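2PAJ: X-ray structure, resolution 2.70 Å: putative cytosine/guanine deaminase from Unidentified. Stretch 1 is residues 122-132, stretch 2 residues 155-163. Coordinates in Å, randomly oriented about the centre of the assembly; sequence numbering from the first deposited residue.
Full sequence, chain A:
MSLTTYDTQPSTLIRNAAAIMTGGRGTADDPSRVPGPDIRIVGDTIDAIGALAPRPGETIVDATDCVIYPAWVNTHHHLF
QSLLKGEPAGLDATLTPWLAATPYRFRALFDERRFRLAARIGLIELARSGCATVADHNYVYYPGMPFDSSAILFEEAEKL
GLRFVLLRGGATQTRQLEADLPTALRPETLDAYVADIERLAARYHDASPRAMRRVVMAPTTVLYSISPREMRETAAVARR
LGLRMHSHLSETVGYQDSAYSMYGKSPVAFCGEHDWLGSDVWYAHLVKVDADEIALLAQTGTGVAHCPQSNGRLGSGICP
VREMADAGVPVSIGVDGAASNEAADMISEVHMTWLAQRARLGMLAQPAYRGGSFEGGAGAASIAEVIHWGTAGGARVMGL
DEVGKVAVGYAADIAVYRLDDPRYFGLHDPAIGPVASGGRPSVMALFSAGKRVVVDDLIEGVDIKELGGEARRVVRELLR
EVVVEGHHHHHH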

# COMPACT_ATOMS: atom_id res chain seq x y z
N GLY A 122 -11.52 -4.31 2.20
CA GLY A 122 -10.23 -3.70 2.53
C GLY A 122 -9.83 -2.56 1.63
O GLY A 122 -9.14 -1.63 2.05
N LEU A 123 -10.24 -2.65 0.37
CA LEU A 123 -9.92 -1.63 -0.62
C LEU A 123 -10.74 -0.37 -0.29
O LEU A 123 -10.22 0.74 -0.33
CB LEU A 123 -10.29 -2.16 -2.01
CG LEU A 123 -9.30 -2.08 -3.18
CD1 LEU A 123 -7.91 -2.54 -2.75
CD2 LEU A 123 -9.84 -2.94 -4.31
N ILE A 124 -12.01 -0.57 0.04
CA ILE A 124 -12.89 0.54 0.38
C ILE A 124 -12.41 1.28 1.63
O ILE A 124 -12.37 2.51 1.66
CB ILE A 124 -14.34 0.07 0.65
CG1 ILE A 124 -14.95 -0.59 -0.58
CG2 ILE A 124 -15.17 1.26 1.05
CD1 ILE A 124 -15.12 0.33 -1.76
N GLU A 125 -12.07 0.54 2.68
CA GLU A 125 -11.65 1.21 3.89
C GLU A 125 -10.31 1.88 3.72
O GLU A 125 -9.95 2.80 4.45
CB GLU A 125 -11.67 0.27 5.11
CG GLU A 125 -11.01 -1.08 4.97
CD GLU A 125 -11.18 -1.94 6.24
OE1 GLU A 125 -10.82 -1.44 7.33
OE2 GLU A 125 -11.65 -3.11 6.17
N LEU A 126 -9.58 1.45 2.70
CA LEU A 126 -8.27 2.02 2.41
C LEU A 126 -8.45 3.31 1.62
O LEU A 126 -7.69 4.26 1.80
CB LEU A 126 -7.46 1.01 1.60
CG LEU A 126 -5.96 0.89 1.76
CD1 LEU A 126 -5.52 1.14 3.18
CD2 LEU A 126 -5.57 -0.51 1.32
N ALA A 127 -9.46 3.34 0.76
CA ALA A 127 -9.72 4.52 -0.05
C ALA A 127 -10.25 5.66 0.80
O ALA A 127 -9.95 6.83 0.54
CB ALA A 127 -10.71 4.19 -1.16
N ARG A 128 -11.04 5.35 1.82
CA ARG A 128 -11.57 6.41 2.66
C ARG A 128 -10.63 6.83 3.77
O ARG A 128 -11.03 7.53 4.70
CB ARG A 128 -12.94 6.03 3.21
CG ARG A 128 -13.10 4.58 3.51
CD ARG A 128 -14.56 4.25 3.74
NE ARG A 128 -15.06 4.73 5.03
CZ ARG A 128 -16.20 5.38 5.20
NH1 ARG A 128 -16.98 5.65 4.16
NH2 ARG A 128 -16.59 5.73 6.41
N SER A 129 -9.38 6.40 3.69
CA SER A 129 -8.36 6.78 4.66
C SER A 129 -7.37 7.63 3.86
O SER A 129 -6.28 7.96 4.32
CB SER A 129 -7.66 5.55 5.27
OG SER A 129 -6.67 5.02 4.42
N GLY A 130 -7.77 7.96 2.63
CA GLY A 130 -6.94 8.79 1.78
C GLY A 130 -5.89 8.09 0.94
O GLY A 130 -5.07 8.75 0.32
N CYS A 131 -5.91 6.77 0.93
CA CYS A 131 -4.95 5.98 0.16
C CYS A 131 -5.43 5.82 -1.29
O CYS A 131 -6.57 5.43 -1.54
CB CYS A 131 -4.78 4.61 0.82
SG CYS A 131 -3.72 3.47 -0.07
N ALA A 132 -4.55 6.13 -2.25
CA ALA A 132 -4.91 6.01 -3.67
C ALA A 132 -4.14 4.89 -4.40
O ALA A 132 -4.57 4.39 -5.43
CB ALA A 132 -4.68 7.35 -4.36
N GLU A 155 -9.76 -5.88 -11.00
CA GLU A 155 -11.10 -5.45 -11.33
C GLU A 155 -11.63 -4.54 -10.24
O GLU A 155 -12.10 -3.43 -10.52
CB GLU A 155 -12.03 -6.66 -11.49
CG GLU A 155 -11.70 -7.51 -12.72
CD GLU A 155 -12.53 -8.77 -12.81
OE1 GLU A 155 -13.76 -8.65 -13.01
OE2 GLU A 155 -11.96 -9.87 -12.68
N GLU A 156 -11.55 -5.00 -9.01
CA GLU A 156 -12.03 -4.24 -7.87
C GLU A 156 -11.31 -2.91 -7.71
O GLU A 156 -11.94 -1.87 -7.52
CB GLU A 156 -11.90 -5.08 -6.60
CG GLU A 156 -12.83 -6.27 -6.58
CD GLU A 156 -14.28 -5.87 -6.86
OE1 GLU A 156 -14.83 -5.05 -6.09
OE2 GLU A 156 -14.86 -6.36 -7.85
N ALA A 157 -9.98 -2.94 -7.80
CA ALA A 157 -9.19 -1.73 -7.64
C ALA A 157 -9.66 -0.66 -8.62
O ALA A 157 -9.85 0.50 -8.26
CB ALA A 157 -7.72 -2.03 -7.86
N GLU A 158 -9.84 -1.07 -9.87
CA GLU A 158 -10.25 -0.15 -10.90
C GLU A 158 -11.70 0.31 -10.79
O GLU A 158 -12.03 1.41 -11.23
CB GLU A 158 -10.02 -0.79 -12.25
CG GLU A 158 -10.51 0.05 -13.38
CD GLU A 158 -10.87 -0.80 -14.56
OE1 GLU A 158 -9.98 -1.04 -15.42
OE2 GLU A 158 -12.05 -1.23 -14.61
N LYS A 159 -12.56 -0.51 -10.21
CA LYS A 159 -13.95 -0.10 -10.05
C LYS A 159 -13.95 1.10 -9.12
O LYS A 159 -14.80 1.98 -9.22
CB LYS A 159 -14.79 -1.25 -9.46
CG LYS A 159 -15.11 -2.32 -10.50
CD LYS A 159 -15.59 -3.63 -9.90
CE LYS A 159 -16.99 -3.52 -9.35
NZ LYS A 159 -17.61 -4.88 -9.20
N LEU A 160 -12.96 1.14 -8.24
CA LEU A 160 -12.82 2.21 -7.27
C LEU A 160 -11.95 3.35 -7.78
O LEU A 160 -11.88 4.41 -7.16
CB LEU A 160 -12.24 1.66 -5.97
CG LEU A 160 -13.11 0.62 -5.27
CD1 LEU A 160 -12.39 0.09 -4.03
CD2 LEU A 160 -14.43 1.23 -4.87
N GLY A 161 -11.28 3.12 -8.91
CA GLY A 161 -10.43 4.12 -9.53
C GLY A 161 -9.04 4.25 -8.93
O GLY A 161 -8.36 5.25 -9.17
N LEU A 162 -8.63 3.23 -8.19
CA LEU A 162 -7.33 3.22 -7.52
C LEU A 162 -6.20 2.56 -8.31
O LEU A 162 -6.44 1.67 -9.12
CB LEU A 162 -7.45 2.48 -6.18
CG LEU A 162 -8.70 2.67 -5.31
CD1 LEU A 162 -8.62 1.75 -4.11
CD2 LEU A 162 -8.82 4.12 -4.89
N ARG A 163 -4.97 2.99 -8.07
CA ARG A 163 -3.82 2.38 -8.73
C ARG A 163 -3.59 1.13 -7.91
O ARG A 163 -3.61 1.18 -6.68
CB ARG A 163 -2.56 3.23 -8.60
CG ARG A 163 -2.59 4.63 -9.16
CD ARG A 163 -1.26 5.28 -8.85
NE ARG A 163 -1.22 6.68 -9.25
CZ ARG A 163 -1.12 7.07 -10.51
NH1 ARG A 163 -1.05 6.16 -11.47
NH2 ARG A 163 -1.12 8.37 -10.81

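In each stretch a helix gives way to extended chain, in stretch 1 through a type I turn from Ala-127 to Gly-130 and in stretch 2 past Gly-161. The two meet along a largely apolar seam that ends in a backbone hydrogen bond. Together they bury 382 Å² of surface.

Glu-155 lies beyond reach of stretch 1, but Glu-156 comes close with the base of its side chain, its CB lying 3.8 Å from Leu-123 CD2. Its carboxylate is engaged within its own helix, where Glu-156 OE2 forms a long salt bridge of 3.4 Å with Lys-159 NZ. Leu-123 also reaches the helix backbone: its CD2 sits 3.5 Å from Ala-157 N and 4.2 Å from Ala-157 CB. Glu-158 and Lys-159 are exposed and make no contact with stretch 1.

Leu-160 points toward the stretch 1 helix and meets two consecutive residues, Leu-123 and Ile-124. Leu-160 CD1 lies 3.7 Å from Leu-123 CB and 3.6 Å from Ile-124 CD1, and Leu-160 CD2 comes to 3.3 Å from Ile-124 CD1, a tight apolar contact. The CA-to-CB bond of Ile-124 points away, yet the end of its side chain returns to make this contact.

Gly-161 then leaves helical geometry with positive phi, a conformation that favours glycine, and the chain leads into Leu-162, whose N bonds back to Ala-157 O at 3.0 Å. Leu-162 packs between helix and strand of stretch 1: CD1 is 4.0 Å from Leu-123 CG, CD2 is 4.2 Å from Ala-127 CB, and CB is 3.5 Å from Ala-132 O.

At Arg-163 the pairing becomes polar. Arg-163 N donates to Ala-132 O at 3.0 Å, with an N-H...O angle of 148°, joining the extended segments. The guanidinium group is hydrogen-bonded elsewhere in the structure.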